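Local coordinates for putative uncharacterized protein (Pyrococcus furiosus, PDB 3UFC), which binds CRISPR RNA as a Cas6-family protein and probably takes part in the archaeon's defence against viruses and other mobile genetic elements, at residues A[50-62]-A[70-84]. Sequence-based numbering, arbitrary orientation.
Sequences GYWTFSRIIIRKR and IKILSDDISLYISSS
Ser55 OG is held from two sides: it accepts a hydrogen bond from Tyr80 N (3.0 Å, N-H...O angle 165°) and donates to the carbonyl O of Arg56. With chi1 at 73°, OG sits between its own backbone N and carbonyl carbon and stands in for a main-chain acceptor; Ser55 N returns a bond to Tyr80 O. The Tyr80 ring presents its edge to this hydroxyl and to Ile58 CG1, which lies 3.7 Å from Tyr80 CE1. Here the outermost strand 53-59 of the N-terminal ferredoxin-like sheet breaks against strand 77-83: the antiparallel register slips by one residue between the pairs Phe54-Ile81 and Ile58-Ser78. On the face carrying Phe54 and Ile81, Ile81 CG2 meets the edge of the Trp52 indole in its plane, Trp52 CE3 being 3.9 Å away, while the side chains of Trp52 and Phe54 touch helix 23-37. Further along, Ile57 and Ile77 press their CG2 methyls together at a tight 3.3 Å. Ile59 CD1 reaches Ile70 CG2 and Ile72 CG1. Ile70 also lies over one face of the Arg62 guanidinium. At the other end, Ser83 OG donates to Tyr51 O (2.8 Å) in the carbonyl plane, and water 1 donates to the same oxygen.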
loop_
_atom_site.group_PDB
_atom_site.type_symbol
_atom_site.label_atom_id
_atom_site.label_comp_id
_atom_site.label_asym_id
_atom_site.label_seq_id
_atom_site.Cartn_x
_atom_site.Cartn_y
_atom_site.Cartn_z
ATOM N N GLY A 50 7.460 7.248 -1.364
ATOM C CA GLY A 50 6.356 6.486 -1.915
ATOM C C GLY A 50 5.948 6.796 -3.338
ATOM O O GLY A 50 4.934 7.454 -3.560
ATOM N N TYR A 51 6.733 6.313 -4.297
ATOM C CA TYR A 51 6.435 6.522 -5.710
ATOM C C TYR A 51 5.412 5.499 -6.182
ATOM O O TYR A 51 5.000 5.510 -7.342
ATOM C CB TYR A 51 7.701 6.387 -6.562
ATOM C CG TYR A 51 8.607 7.595 -6.525
ATOM C CD1 TYR A 51 9.396 7.876 -5.407
ATOM C CD2 TYR A 51 8.677 8.459 -7.613
ATOM C CE1 TYR A 51 10.238 8.995 -5.384
ATOM C CE2 TYR A 51 9.507 9.573 -7.599
ATOM C CZ TYR A 51 10.284 9.835 -6.487
ATOM O OH TYR A 51 11.102 10.937 -6.493
ATOM N N TRP A 52 5.008 4.612 -5.278
ATOM C CA TRP A 52 4.028 3.582 -5.603
ATOM C C TRP A 52 3.510 2.973 -4.312
ATOM O O TRP A 52 3.969 3.324 -3.221
ATOM C CB TRP A 52 4.670 2.481 -6.461
ATOM C CG TRP A 52 5.763 1.715 -5.748
ATOM C CD1 TRP A 52 6.913 2.231 -5.216
ATOM C CD2 TRP A 52 5.805 0.301 -5.498
ATOM N NE1 TRP A 52 7.669 1.225 -4.651
ATOM C CE2 TRP A 52 7.013 0.032 -4.811
ATOM C CE3 TRP A 52 4.940 -0.765 -5.788
ATOM C CZ2 TRP A 52 7.377 -1.261 -4.409
ATOM C CZ3 TRP A 52 5.303 -2.052 -5.386
ATOM C CH2 TRP A 52 6.514 -2.285 -4.704
ATOM N N THR A 53 2.558 2.057 -4.438
ATOM C CA THR A 53 1.992 1.382 -3.280
ATOM C C THR A 53 1.490 0.006 -3.688
ATOM O O THR A 53 1.373 -0.292 -4.878
ATOM C CB THR A 53 0.793 2.175 -2.693
ATOM O OG1 THR A 53 0.258 1.470 -1.572
ATOM C CG2 THR A 53 -0.318 2.333 -3.727
ATOM N N PHE A 54 1.236 -0.841 -2.699
ATOM C CA PHE A 54 0.662 -2.146 -2.969
ATOM C C PHE A 54 -0.177 -2.570 -1.780
ATOM O O PHE A 54 0.015 -2.091 -0.661
ATOM C CB PHE A 54 1.717 -3.208 -3.361
ATOM C CG PHE A 54 2.701 -3.585 -2.274
ATOM C CD1 PHE A 54 3.927 -2.932 -2.169
ATOM C CD2 PHE A 54 2.452 -4.673 -1.440
ATOM C CE1 PHE A 54 4.901 -3.365 -1.253
ATOM C CE2 PHE A 54 3.415 -5.118 -0.519
ATOM C CZ PHE A 54 4.642 -4.461 -0.429
ATOM N N SER A 55 -1.144 -3.438 -2.042
ATOM C CA SER A 55 -2.059 -3.909 -1.018
ATOM C C SER A 55 -1.509 -5.082 -0.228
ATOM O O SER A 55 -0.416 -5.584 -0.486
ATOM C CB SER A 55 -3.357 -4.372 -1.668
ATOM O OG SER A 55 -3.145 -5.613 -2.341
ATOM N N ARG A 56 -2.292 -5.504 0.752
ATOM C CA ARG A 56 -1.950 -6.675 1.527
ATOM C C ARG A 56 -2.454 -7.794 0.604
ATOM O O ARG A 56 -3.221 -7.536 -0.332
ATOM C CB ARG A 56 -2.719 -6.673 2.851
ATOM C CG ARG A 56 -2.161 -5.697 3.898
ATOM C CD ARG A 56 -0.945 -6.283 4.607
ATOM N NE ARG A 56 -1.332 -7.395 5.468
ATOM C CZ ARG A 56 -0.484 -8.243 6.039
ATOM N NH1 ARG A 56 0.821 -8.115 5.848
ATOM N NH2 ARG A 56 -0.948 -9.236 6.785
ATOM N N ILE A 57 -2.014 -9.022 0.834
ATOM C CA ILE A 57 -2.477 -10.119 -0.006
ATOM C C ILE A 57 -3.953 -10.324 0.347
ATOM O O ILE A 57 -4.290 -10.593 1.499
ATOM C CB ILE A 57 -1.656 -11.408 0.267
ATOM C CG1 ILE A 57 -0.193 -11.182 -0.132
ATOM C CG2 ILE A 57 -2.236 -12.578 -0.518
ATOM C CD1 ILE A 57 0.748 -12.327 0.250
ATOM N N ILE A 58 -4.830 -10.164 -0.639
ATOM C CA ILE A 58 -6.268 -10.313 -0.423
ATOM C C ILE A 58 -6.706 -11.749 -0.707
ATOM O O ILE A 58 -6.671 -12.210 -1.847
ATOM C CB ILE A 58 -7.063 -9.337 -1.328
ATOM C CG1 ILE A 58 -6.543 -7.908 -1.129
ATOM C CG2 ILE A 58 -8.552 -9.402 -1.000
ATOM C CD1 ILE A 58 -6.698 -7.392 0.281
ATOM N N ILE A 59 -7.119 -12.442 0.347
ATOM C CA ILE A 59 -7.546 -13.834 0.263
ATOM C C ILE A 59 -9.056 -13.955 0.497
ATOM O O ILE A 59 -9.556 -13.622 1.569
ATOM C CB ILE A 59 -6.779 -14.664 1.309
ATOM C CG1 ILE A 59 -5.273 -14.449 1.117
ATOM C CG2 ILE A 59 -7.125 -16.136 1.173
ATOM C CD1 ILE A 59 -4.423 -14.877 2.287
ATOM N N ARG A 60 -9.777 -14.432 -0.516
ATOM C CA ARG A 60 -11.232 -14.572 -0.433
ATOM C C ARG A 60 -11.712 -15.357 0.789
ATOM O O ARG A 60 -12.641 -14.933 1.478
ATOM C CB ARG A 60 -11.769 -15.230 -1.706
ATOM C CG ARG A 60 -13.287 -15.364 -1.739
ATOM C CD ARG A 60 -13.744 -16.120 -2.975
ATOM N NE ARG A 60 -15.175 -16.405 -2.946
ATOM C CZ ARG A 60 -15.812 -17.127 -3.864
ATOM N NH1 ARG A 60 -15.142 -17.637 -4.890
ATOM N NH2 ARG A 60 -17.116 -17.345 -3.754
ATOM N N LYS A 61 -11.087 -16.501 1.049
ATOM C CA LYS A 61 -11.456 -17.325 2.195
ATOM C C LYS A 61 -10.203 -17.640 3.002
ATOM O O LYS A 61 -9.329 -18.385 2.555
ATOM C CB LYS A 61 -12.129 -18.617 1.732
ATOM C CG LYS A 61 -12.888 -19.330 2.836
ATOM C CD LYS A 61 -13.695 -20.498 2.292
ATOM C CE LYS A 61 -14.631 -21.052 3.355
ATOM N NZ LYS A 61 -15.594 -20.010 3.821
ATOM N N ARG A 62 -10.128 -17.066 4.196
ATOM C CA ARG A 62 -8.974 -17.234 5.068
ATOM C C ARG A 62 -9.364 -17.552 6.507
ATOM O O ARG A 62 -10.511 -17.368 6.911
ATOM C CB ARG A 62 -8.149 -15.949 5.065
ATOM C CG ARG A 62 -9.011 -14.713 5.293
ATOM C CD ARG A 62 -8.306 -13.651 6.113
ATOM N NE ARG A 62 -7.196 -13.028 5.402
ATOM C CZ ARG A 62 -6.421 -12.085 5.926
ATOM N NH1 ARG A 62 -6.638 -11.663 7.164
ATOM N NH2 ARG A 62 -5.432 -11.565 5.216
ATOM N N ILE A 70 -1.746 -16.735 8.520
ATOM C CA ILE A 70 -3.021 -16.761 7.815
ATOM C C ILE A 70 -3.150 -18.070 7.043
ATOM O O ILE A 70 -2.290 -18.402 6.228
ATOM C CB ILE A 70 -3.124 -15.586 6.815
ATOM C CG1 ILE A 70 -2.800 -14.267 7.522
ATOM C CG2 ILE A 70 -4.522 -15.527 6.225
ATOM C CD1 ILE A 70 -2.707 -13.073 6.586
ATOM N N LYS A 71 -4.216 -18.816 7.313
ATOM C CA LYS A 71 -4.443 -20.080 6.621
ATOM C C LYS A 71 -5.294 -19.822 5.386
ATOM O O LYS A 71 -6.435 -19.370 5.485
ATOM C CB LYS A 71 -5.147 -21.081 7.537
ATOM C CG LYS A 71 -5.335 -22.451 6.903
ATOM C CD LYS A 71 -6.037 -23.411 7.849
ATOM C CE LYS A 71 -6.214 -24.781 7.215
ATOM N NZ LYS A 71 -6.863 -25.744 8.152
ATOM N N ILE A 72 -4.722 -20.107 4.221
ATOM C CA ILE A 72 -5.401 -19.903 2.945
ATOM C C ILE A 72 -6.370 -21.045 2.644
ATOM O O ILE A 72 -5.956 -22.190 2.477
ATOM C CB ILE A 72 -4.370 -19.798 1.806
ATOM C CG1 ILE A 72 -3.451 -18.603 2.063
ATOM C CG2 ILE A 72 -5.081 -19.662 0.464
ATOM C CD1 ILE A 72 -2.275 -18.513 1.126
ATOM N N LEU A 73 -7.658 -20.724 2.571
ATOM C CA LEU A 73 -8.684 -21.724 2.299
ATOM C C LEU A 73 -9.292 -21.546 0.911
ATOM O O LEU A 73 -10.414 -21.986 0.659
ATOM C CB LEU A 73 -9.797 -21.632 3.347
ATOM C CG LEU A 73 -9.405 -21.743 4.824
ATOM C CD1 LEU A 73 -10.634 -21.513 5.682
ATOM C CD2 LEU A 73 -8.796 -23.105 5.107
ATOM N N SER A 74 -8.552 -20.905 0.012
ATOM C CA SER A 74 -9.039 -20.672 -1.342
ATOM C C SER A 74 -7.920 -20.319 -2.314
ATOM O O SER A 74 -6.876 -19.805 -1.913
ATOM C CB SER A 74 -10.069 -19.541 -1.330
ATOM O OG SER A 74 -10.422 -19.158 -2.647
ATOM N N ASP A 75 -8.150 -20.595 -3.594
ATOM C CA ASP A 75 -7.176 -20.291 -4.639
ATOM C C ASP A 75 -7.408 -18.889 -5.190
ATOM O O ASP A 75 -6.660 -18.419 -6.040
ATOM C CB ASP A 75 -7.283 -21.312 -5.776
ATOM C CG ASP A 75 -6.589 -22.617 -5.454
ATOM O OD1 ASP A 75 -6.928 -23.641 -6.079
ATOM O OD2 ASP A 75 -5.692 -22.619 -4.584
ATOM N N ASP A 76 -8.457 -18.233 -4.707
ATOM C CA ASP A 76 -8.793 -16.881 -5.143
ATOM C C ASP A 76 -8.002 -15.900 -4.275
ATOM O O ASP A 76 -8.469 -15.452 -3.221
ATOM C CB ASP A 76 -10.301 -16.661 -4.996
ATOM C CG ASP A 76 -10.753 -15.322 -5.533
ATOM O OD1 ASP A 76 -10.252 -14.901 -6.596
ATOM O OD2 ASP A 76 -11.628 -14.699 -4.896
ATOM N N ILE A 77 -6.793 -15.588 -4.732
ATOM C CA ILE A 77 -5.879 -14.703 -4.018
ATOM C C ILE A 77 -5.381 -13.593 -4.930
ATOM O O ILE A 77 -4.902 -13.857 -6.028
ATOM C CB ILE A 77 -4.653 -15.491 -3.513
ATOM C CG1 ILE A 77 -5.108 -16.638 -2.614
ATOM C CG2 ILE A 77 -3.702 -14.565 -2.775
ATOM C CD1 ILE A 77 -3.990 -17.589 -2.231
ATOM N N SER A 78 -5.468 -12.354 -4.462
ATOM C CA SER A 78 -5.031 -11.221 -5.264
ATOM C C SER A 78 -4.094 -10.259 -4.544
ATOM O O SER A 78 -4.172 -10.084 -3.330
ATOM C CB SER A 78 -6.250 -10.438 -5.760
ATOM O OG SER A 78 -7.037 -11.210 -6.652
ATOM N N LEU A 79 -3.207 -9.648 -5.321
ATOM C CA LEU A 79 -2.266 -8.651 -4.831
ATOM C C LEU A 79 -2.444 -7.457 -5.767
ATOM O O LEU A 79 -2.279 -7.590 -6.985
ATOM C CB LEU A 79 -0.824 -9.157 -4.930
ATOM C CG LEU A 79 0.260 -8.100 -4.681
ATOM C CD1 LEU A 79 0.176 -7.588 -3.240
ATOM C CD2 LEU A 79 1.634 -8.701 -4.952
ATOM N N TYR A 80 -2.800 -6.301 -5.215
ATOM C CA TYR A 80 -2.977 -5.114 -6.047
ATOM C C TYR A 80 -1.782 -4.180 -5.918
ATOM O O TYR A 80 -1.210 -4.020 -4.839
ATOM C CB TYR A 80 -4.264 -4.376 -5.669
ATOM C CG TYR A 80 -5.492 -5.257 -5.725
ATOM C CD1 TYR A 80 -5.876 -6.016 -4.626
ATOM C CD2 TYR A 80 -6.250 -5.356 -6.895
ATOM C CE1 TYR A 80 -6.981 -6.858 -4.683
ATOM C CE2 TYR A 80 -7.359 -6.196 -6.966
ATOM C CZ TYR A 80 -7.718 -6.942 -5.855
ATOM O OH TYR A 80 -8.809 -7.771 -5.908
ATOM N N ILE A 81 -1.402 -3.572 -7.033
ATOM C CA ILE A 81 -0.273 -2.661 -7.063
ATOM C C ILE A 81 -0.691 -1.427 -7.854
ATOM O O ILE A 81 -1.469 -1.532 -8.810
ATOM C CB ILE A 81 0.938 -3.321 -7.751
ATOM C CG1 ILE A 81 1.353 -4.576 -6.975
ATOM C CG2 ILE A 81 2.082 -2.334 -7.849
ATOM C CD1 ILE A 81 2.526 -5.320 -7.591
ATOM N N SER A 82 -0.194 -0.260 -7.452
ATOM C CA SER A 82 -0.535 0.967 -8.152
ATOM C C SER A 82 0.567 2.005 -8.089
ATOM O O SER A 82 1.398 1.996 -7.174
ATOM C CB SER A 82 -1.824 1.566 -7.582
ATOM O OG SER A 82 -2.074 2.842 -8.155
ATOM N N SER A 83 0.567 2.900 -9.075
ATOM C CA SER A 83 1.539 3.979 -9.139
ATOM C C SER A 83 1.091 5.028 -10.141
ATOM O O SER A 83 0.421 4.705 -11.127
ATOM C CB SER A 83 2.910 3.453 -9.549
ATOM O OG SER A 83 3.816 4.534 -9.701
ATOM N N SER A 84 1.451 6.283 -9.886
ATOM C CA SER A 84 1.094 7.365 -10.796
ATOM C C SER A 84 2.049 7.308 -11.986
ATOM O O SER A 84 1.782 7.879 -13.041
ATOM C CB SER A 84 1.219 8.725 -10.091
ATOM O OG SER A 84 2.548 8.963 -9.647
HETATM O O HOH W 1 5.000 7.683 -8.810
#